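Local coordinates for TRAP dicarboxylate ABC transporter, substrate-binding protein (Roseobacter denitrificans, PDB 4OVQ), which binds beta-D-glucuronate as the periplasmic solute-binding protein of a TRAP transport system, probably capturing the sugar acid for uptake, at residues K153-T157 / V287-A291; G176-L181 / A299-V303. All blocks are in the same frame, centred on the assembly; numbering follows the deposited sequence.

Contact 1: residues K153-T157 / V287-A291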
ATOM      1  N   LYS A 153      22.006  -0.825  11.779  1.00 20.07           N
ATOM      2  CA  LYS A 153      21.820  -0.072  13.012  1.00 21.94           C
ATOM      3  C   LYS A 153      20.408   0.449  13.186  1.00 26.08           C
ATOM      4  O   LYS A 153      19.682   0.610  12.214  1.00 20.22           O
ATOM      5  CB  LYS A 153      22.751   1.140  13.010  1.00 23.77           C
ATOM      6  CG  LYS A 153      22.453   2.111  11.872  1.00 22.30           C
ATOM      7  CD  LYS A 153      23.534   3.162  11.712  1.00 21.24           C
ATOM      8  CE  LYS A 153      23.255   4.015  10.501  1.00 29.22           C
ATOM      9  NZ  LYS A 153      24.118   5.215  10.431  1.00 29.04           N
ATOM     10  N   PRO A 154      20.018   0.739  14.431  1.00 25.86           N
ATOM     11  CA  PRO A 154      18.744   1.418  14.660  1.00 21.18           C
ATOM     12  C   PRO A 154      18.694   2.797  14.016  1.00 22.50           C
ATOM     13  O   PRO A 154      19.725   3.460  13.887  1.00 22.98           O
ATOM     14  CB  PRO A 154      18.705   1.592  16.188  1.00 22.25           C
ATOM     15  CG  PRO A 154      19.636   0.558  16.723  1.00 27.79           C
ATOM     16  CD  PRO A 154      20.690   0.359  15.689  1.00 28.22           C
ATOM     17  N   ILE A 155      17.495   3.218  13.631  1.00 16.88           N
ATOM     18  CA  ILE A 155      17.231   4.588  13.196  1.00 20.21           C
ATOM     19  C   ILE A 155      16.413   5.311  14.259  1.00 25.48           C
ATOM     20  O   ILE A 155      15.308   4.878  14.594  1.00 20.12           O
ATOM     21  CB  ILE A 155      16.422   4.608  11.878  1.00 18.75           C
ATOM     22  CG1 ILE A 155      17.284   4.085  10.735  1.00 14.99           C
ATOM     23  CG2 ILE A 155      15.916   6.019  11.580  1.00 22.61           C
ATOM     24  CD1 ILE A 155      16.444   3.616   9.521  1.00 16.26           C
ATOM     25  N   ASN A 156      16.960   6.399  14.806  1.00 25.62           N
ATOM     26  CA  ASN A 156      16.234   7.212  15.778  1.00 17.96           C
ATOM     27  C   ASN A 156      16.090   8.655  15.356  1.00 20.44           C
ATOM     28  O   ASN A 156      15.164   9.341  15.784  1.00 26.31           O
ATOM     29  CB  ASN A 156      16.900   7.147  17.158  1.00 28.27           C
ATOM     30  CG  ASN A 156      16.648   5.838  17.845  1.00 24.08           C
ATOM     31  OD1 ASN A 156      15.546   5.587  18.343  1.00 30.31           O
ATOM     32  ND2 ASN A 156      17.648   4.971  17.838  1.00 28.92           N
ATOM     33  N   THR A 157      17.002   9.113  14.510  1.00 17.55           N
ATOM     34  CA  THR A 157      16.960  10.479  14.010  1.00 26.82           C
ATOM     35  C   THR A 157      17.260  10.466  12.525  1.00 24.99           C
ATOM     36  O   THR A 157      17.811   9.485  12.015  1.00 24.86           O
ATOM     37  CB  THR A 157      17.982  11.380  14.750  1.00 31.39           C
ATOM     38  OG1 THR A 157      19.308  11.117  14.277  1.00 29.48           O
ATOM     39  CG2 THR A 157      17.918  11.124  16.241  1.00 29.72           C
ATOM     40  N   VAL A 287      13.906  -4.276  17.869  1.00 20.57           N
ATOM     41  CA  VAL A 287      12.921  -3.247  17.576  1.00 21.67           C
ATOM     42  C   VAL A 287      13.187  -1.999  18.400  1.00 31.85           C
ATOM     43  O   VAL A 287      13.534  -2.080  19.586  1.00 32.63           O
ATOM     44  CB  VAL A 287      11.490  -3.744  17.890  1.00 22.29           C
ATOM     45  CG1 VAL A 287      10.457  -2.723  17.476  1.00 19.96           C
ATOM     46  CG2 VAL A 287      11.224  -5.067  17.211  1.00 23.64           C
ATOM     47  N   ASN A 288      13.033  -0.845  17.769  1.00 21.92           N
ATOM     48  CA  ASN A 288      13.026   0.416  18.497  1.00 23.72           C
ATOM     49  C   ASN A 288      11.877   1.344  18.072  1.00 22.15           C
ATOM     50  O   ASN A 288      11.452   1.367  16.913  1.00 18.09           O
ATOM     51  CB  ASN A 288      14.375   1.131  18.369  1.00 24.99           C
ATOM     52  CG  ASN A 288      14.627   1.651  16.981  1.00 22.49           C
ATOM     53  OD1 ASN A 288      14.917   0.878  16.074  1.00 24.59           O
ATOM     54  ND2 ASN A 288      14.531   2.966  16.806  1.00 18.33           N
ATOM     55  N   GLU A 289      11.341   2.067  19.053  1.00 23.09           N
ATOM     56  CA  GLU A 289      10.428   3.168  18.808  1.00 19.87           C
ATOM     57  C   GLU A 289      11.238   4.392  18.403  1.00 19.83           C
ATOM     58  O   GLU A 289      12.432   4.467  18.674  1.00 20.03           O
ATOM     59  CB  GLU A 289       9.618   3.491  20.078  1.00 24.31           C
ATOM     60  CG  GLU A 289       8.800   2.331  20.634  1.00 24.13           C
ATOM     61  CD  GLU A 289       7.455   2.189  19.970  1.00 32.40           C
ATOM     62  OE1 GLU A 289       7.159   2.995  19.066  1.00 28.30           O
ATOM     63  OE2 GLU A 289       6.686   1.279  20.356  1.00 33.36           O
ATOM     64  N   ILE A 290      10.581   5.337  17.739  1.00 19.60           N
ATOM     65  CA  ILE A 290      11.174   6.647  17.450  1.00 25.77           C
ATOM     66  C   ILE A 290      10.466   7.705  18.311  1.00 30.21           C
ATOM     67  O   ILE A 290       9.369   8.169  17.971  1.00 30.08           O
ATOM     68  CB  ILE A 290      11.061   7.037  15.951  1.00 26.47           C
ATOM     69  CG1 ILE A 290      11.894   6.077  15.089  1.00 24.09           C
ATOM     70  CG2 ILE A 290      11.507   8.492  15.750  1.00 27.22           C
ATOM     71  CD1 ILE A 290      12.204   6.566  13.660  1.00 25.80           C
ATOM     72  N   ALA A 291      11.097   8.079  19.420  1.00 34.70           N
ATOM     73  CA  ALA A 291      10.486   9.009  20.378  1.00 37.98           C
ATOM     74  C   ALA A 291      10.144  10.383  19.795  1.00 39.87           C
ATOM     75  O   ALA A 291       9.051  10.907  20.022  1.00 36.24           O
ATOM     76  CB  ALA A 291      11.382   9.171  21.584  1.00 40.02           C
TER
HETATM   77  O   HOH W   1      13.938   6.987  19.723  1.00 34.49           O
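Asn288 extends its side-chain amide across to Ile155 and Asn156, fastening the loop 153-157 beside edge strand 286-289 of a mixed sheet in this type II periplasmic-binding-protein fold. Its CG sits between the backbone N and the carbonyl carbon (chi1 70°), which turns the amide toward the loop. Asn288 ND2 donates to Ile155 O at 3.0 Å in a fairly straight bond (154° at the hydrogen). The acceptor lies nearly in the amide plane of Asn288, whereas the donor stands above the carbonyl plane of Ile155. A second, weak bond runs from Asn288 ND2 to Asn156 OD1 at 3.2 Å, with the two amide planes turned 57° apart. Asn288 ND2 also reaches O of the next residue, Glu289, so three acceptor oxygens share the two N-H groups of ND2. The other end of the amide is held by Ser225 of strand 223-230, whose OG also bonds Ile155 N; together with the acceptors round ND2, this is consistent with the amide's orientation. Pro154 lies alongside, its CB 3.9 Å from Asn288 OD1. Next to the polar pair, buried Ile290 runs its CG1 branch past the loop backbone, CG1 lying 3.7 Å from Ile155 O, while its CD1 only loosely meets Ile155 CG2 at 4.3 Å. The other branch of Ile290 rests on the following carbonyl, CG2 3.8 Å from Asn156 O.

Contact 2: residues G176-L181 / A299-V303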
ATOM      1  N   GLY A 176      11.888  11.245  -2.920  1.00 12.89           N
ATOM      2  CA  GLY A 176      12.028  12.480  -2.165  1.00 13.88           C
ATOM      3  C   GLY A 176      12.126  12.349  -0.653  1.00 15.83           C
ATOM      4  O   GLY A 176      12.972  12.957   0.000  1.00 18.65           O
HETATM    5  N   MSE A 177      11.225  11.570  -0.077  1.00 11.93           N
HETATM    6  CA  MSE A 177      11.227  11.314   1.344  1.00 11.77           C
HETATM    7  C   MSE A 177      12.615  10.855   1.778  1.00 11.78           C
HETATM    8  O   MSE A 177      13.132  11.338   2.757  1.00 13.27           O
HETATM    9  CB  MSE A 177      10.167  10.243   1.700  1.00 13.11           C
HETATM   10  CG  MSE A 177      10.217   9.726   3.125  1.00 11.48           C
HETATM   11 SE   MSE A 177       8.998   8.274   3.442  1.00 24.35          SE
HETATM   12  CE  MSE A 177       9.961   6.903   2.572  1.00 10.07           C
ATOM     13  N   ILE A 178      13.203   9.899   1.064  1.00 12.29           N
ATOM     14  CA  ILE A 178      14.499   9.367   1.481  1.00 12.55           C
ATOM     15  C   ILE A 178      15.592  10.417   1.321  1.00 14.49           C
ATOM     16  O   ILE A 178      16.409  10.598   2.221  1.00 16.81           O
ATOM     17  CB  ILE A 178      14.873   8.072   0.736  1.00 11.34           C
ATOM     18  CG1 ILE A 178      13.801   6.985   0.971  1.00 14.95           C
ATOM     19  CG2 ILE A 178      16.275   7.589   1.146  1.00 12.94           C
ATOM     20  CD1 ILE A 178      13.747   6.429   2.403  1.00 13.42           C
ATOM     21  N   ALA A 179      15.582  11.123   0.195  1.00 15.69           N
ATOM     22  CA  ALA A 179      16.616  12.120  -0.089  1.00 13.07           C
ATOM     23  C   ALA A 179      16.601  13.215   0.983  1.00 19.93           C
ATOM     24  O   ALA A 179      17.670  13.716   1.388  1.00 21.91           O
ATOM     25  CB  ALA A 179      16.424  12.689  -1.486  1.00 17.06           C
ATOM     26  N   GLU A 180      15.420  13.554   1.504  1.00 19.84           N
ATOM     27  CA  GLU A 180      15.330  14.620   2.526  1.00 23.23           C
ATOM     28  C   GLU A 180      15.774  14.168   3.936  1.00 22.47           C
ATOM     29  O   GLU A 180      16.009  14.991   4.845  1.00 22.53           O
ATOM     30  CB  GLU A 180      13.914  15.216   2.558  1.00 22.09           C
ATOM     31  CG  GLU A 180      13.496  15.796   1.210  1.00 25.34           C
ATOM     32  CD  GLU A 180      14.329  17.013   0.799  1.00 27.55           C
ATOM     33  OE1 GLU A 180      14.925  17.649   1.695  1.00 27.02           O
ATOM     34  OE2 GLU A 180      14.403  17.314  -0.411  1.00 25.82           O
ATOM     35  N   LEU A 181      15.903  12.856   4.114  1.00 14.31           N
ATOM     36  CA  LEU A 181      16.472  12.297   5.317  1.00 19.98           C
ATOM     37  C   LEU A 181      17.951  12.024   5.086  1.00 18.41           C
ATOM     38  O   LEU A 181      18.618  11.464   5.950  1.00 20.53           O
ATOM     39  CB  LEU A 181      15.730  11.016   5.703  1.00 20.87           C
ATOM     40  CG  LEU A 181      14.232  11.177   6.012  1.00 20.11           C
ATOM     41  CD1 LEU A 181      13.586   9.825   6.243  1.00 19.01           C
ATOM     42  CD2 LEU A 181      14.036  12.069   7.237  1.00 18.39           C
ATOM     43  N   ALA A 299      11.284  17.422   7.993  1.00 24.37           N
ATOM     44  CA  ALA A 299      12.132  17.267   6.831  1.00 19.72           C
ATOM     45  C   ALA A 299      11.328  17.021   5.544  1.00 17.91           C
ATOM     46  O   ALA A 299      11.849  17.152   4.431  1.00 19.91           O
ATOM     47  CB  ALA A 299      13.098  16.088   7.049  1.00 20.19           C
HETATM   48  N   MSE A 300      10.046  16.710   5.709  1.00 16.53           N
HETATM   49  CA  MSE A 300       9.181  16.432   4.553  1.00 21.43           C
HETATM   50  C   MSE A 300       8.583  17.670   3.928  1.00 29.25           C
HETATM   51  O   MSE A 300       7.855  17.567   2.944  1.00 22.86           O
HETATM   52  CB  MSE A 300       8.038  15.511   4.949  1.00 24.56           C
HETATM   53  CG  MSE A 300       8.498  14.262   5.568  1.00 15.35           C
HETATM   54 SE   MSE A 300       9.498  13.142   4.355  1.00 25.17          SE
HETATM   55  CE  MSE A 300      11.279  13.782   4.563  1.00 21.97           C
ATOM     56  N   ALA A 301       8.871  18.837   4.501  1.00 27.22           N
ATOM     57  CA  ALA A 301       8.304  20.067   3.980  1.00 27.03           C
ATOM     58  C   ALA A 301       8.438  20.148   2.471  1.00 19.22           C
ATOM     59  O   ALA A 301       7.445  20.402   1.789  1.00 27.50           O
ATOM     60  CB  ALA A 301       8.938  21.297   4.653  1.00 20.48           C
ATOM     61  N   PRO A 302       9.653  19.912   1.932  1.00 23.87           N
ATOM     62  CA  PRO A 302       9.932  19.977   0.490  1.00 18.70           C
ATOM     63  C   PRO A 302       9.185  18.929  -0.361  1.00 27.27           C
ATOM     64  O   PRO A 302       8.974  19.132  -1.552  1.00 30.17           O
ATOM     65  CB  PRO A 302      11.451  19.758   0.394  1.00 29.26           C
ATOM     66  CG  PRO A 302      11.957  19.779   1.740  1.00 22.60           C
ATOM     67  CD  PRO A 302      10.848  19.501   2.687  1.00 26.38           C
ATOM     68  N   VAL A 303       8.818  17.802   0.232  1.00 26.06           N
ATOM     69  CA  VAL A 303       8.071  16.787  -0.501  1.00 23.04           C
ATOM     70  C   VAL A 303       6.607  17.230  -0.658  1.00 20.33           C
ATOM     71  O   VAL A 303       6.019  17.084  -1.746  1.00 22.02           O
ATOM     72  CB  VAL A 303       8.181  15.412   0.199  1.00 20.65           C
ATOM     73  CG1 VAL A 303       7.369  14.333  -0.539  1.00 19.13           C
ATOM     74  CG2 VAL A 303       9.649  14.985   0.296  1.00 21.02           C
TER
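Ala299 CB lies 3.8 Å from Glu180 O and also touches Leu181 CD2, and the carbonyl oxygen of Ala299 lies 3.4 Å from Glu180 CB. Next comes selenomethionine Met300, whose chain bends at chi2 and again at chi3 (88°), curling the methyl back over the helix 172-180. Its CE touches Met177 O and Glu180 CB, each at 3.6 Å, while its side chain crosses that of selenomethionine Met177 at an angle, SE 3.7 Å from Met177 CG; Pro105 packs on both selenomethionines. Pro302 offers its ring to the carboxylate of Glu180, with CG 3.8 Å from Glu180 CD. Glu180 bends at chi2 (-66°) and lies against part of this proline in van der Waals contact. Replacing Glu180 with an alanine would probably strip the Pro302 ring of this cover and open a gap beside Val303, since CG and the carboxylate would be gone. Val303 closes the row by setting CG2 3.7 Å from Gly176 C, where even a CB on the glycine would be tight. This largely apolar seam joins the last turns of helix 172-180, the helix of a beta-alpha-beta unit between parallel strands 165-168 and 184-187, to the first turn of helix 301-310.

Overall arrangement
The centres of contacts 1 and 2 lie 18 Å apart and their nearest atoms about 6 Å, so they are neighbours that do not touch. Along the chain they interlock: 153-157, 176-181, 287-291, then 299-303. Strand 165-168 separates the two earlier segments, helix 294-298 the two later ones. The same surroundings serve both: Ile155 and Leu181 each pack on Phe148 of strand 146-150 and on Val161, and strand 223-230 borders both contacts. The later part of the chain is thus fastened twice to the lobe that supplies Arg146 and Arg167 to the glucuronate site, once at a sheet edge and once between helices.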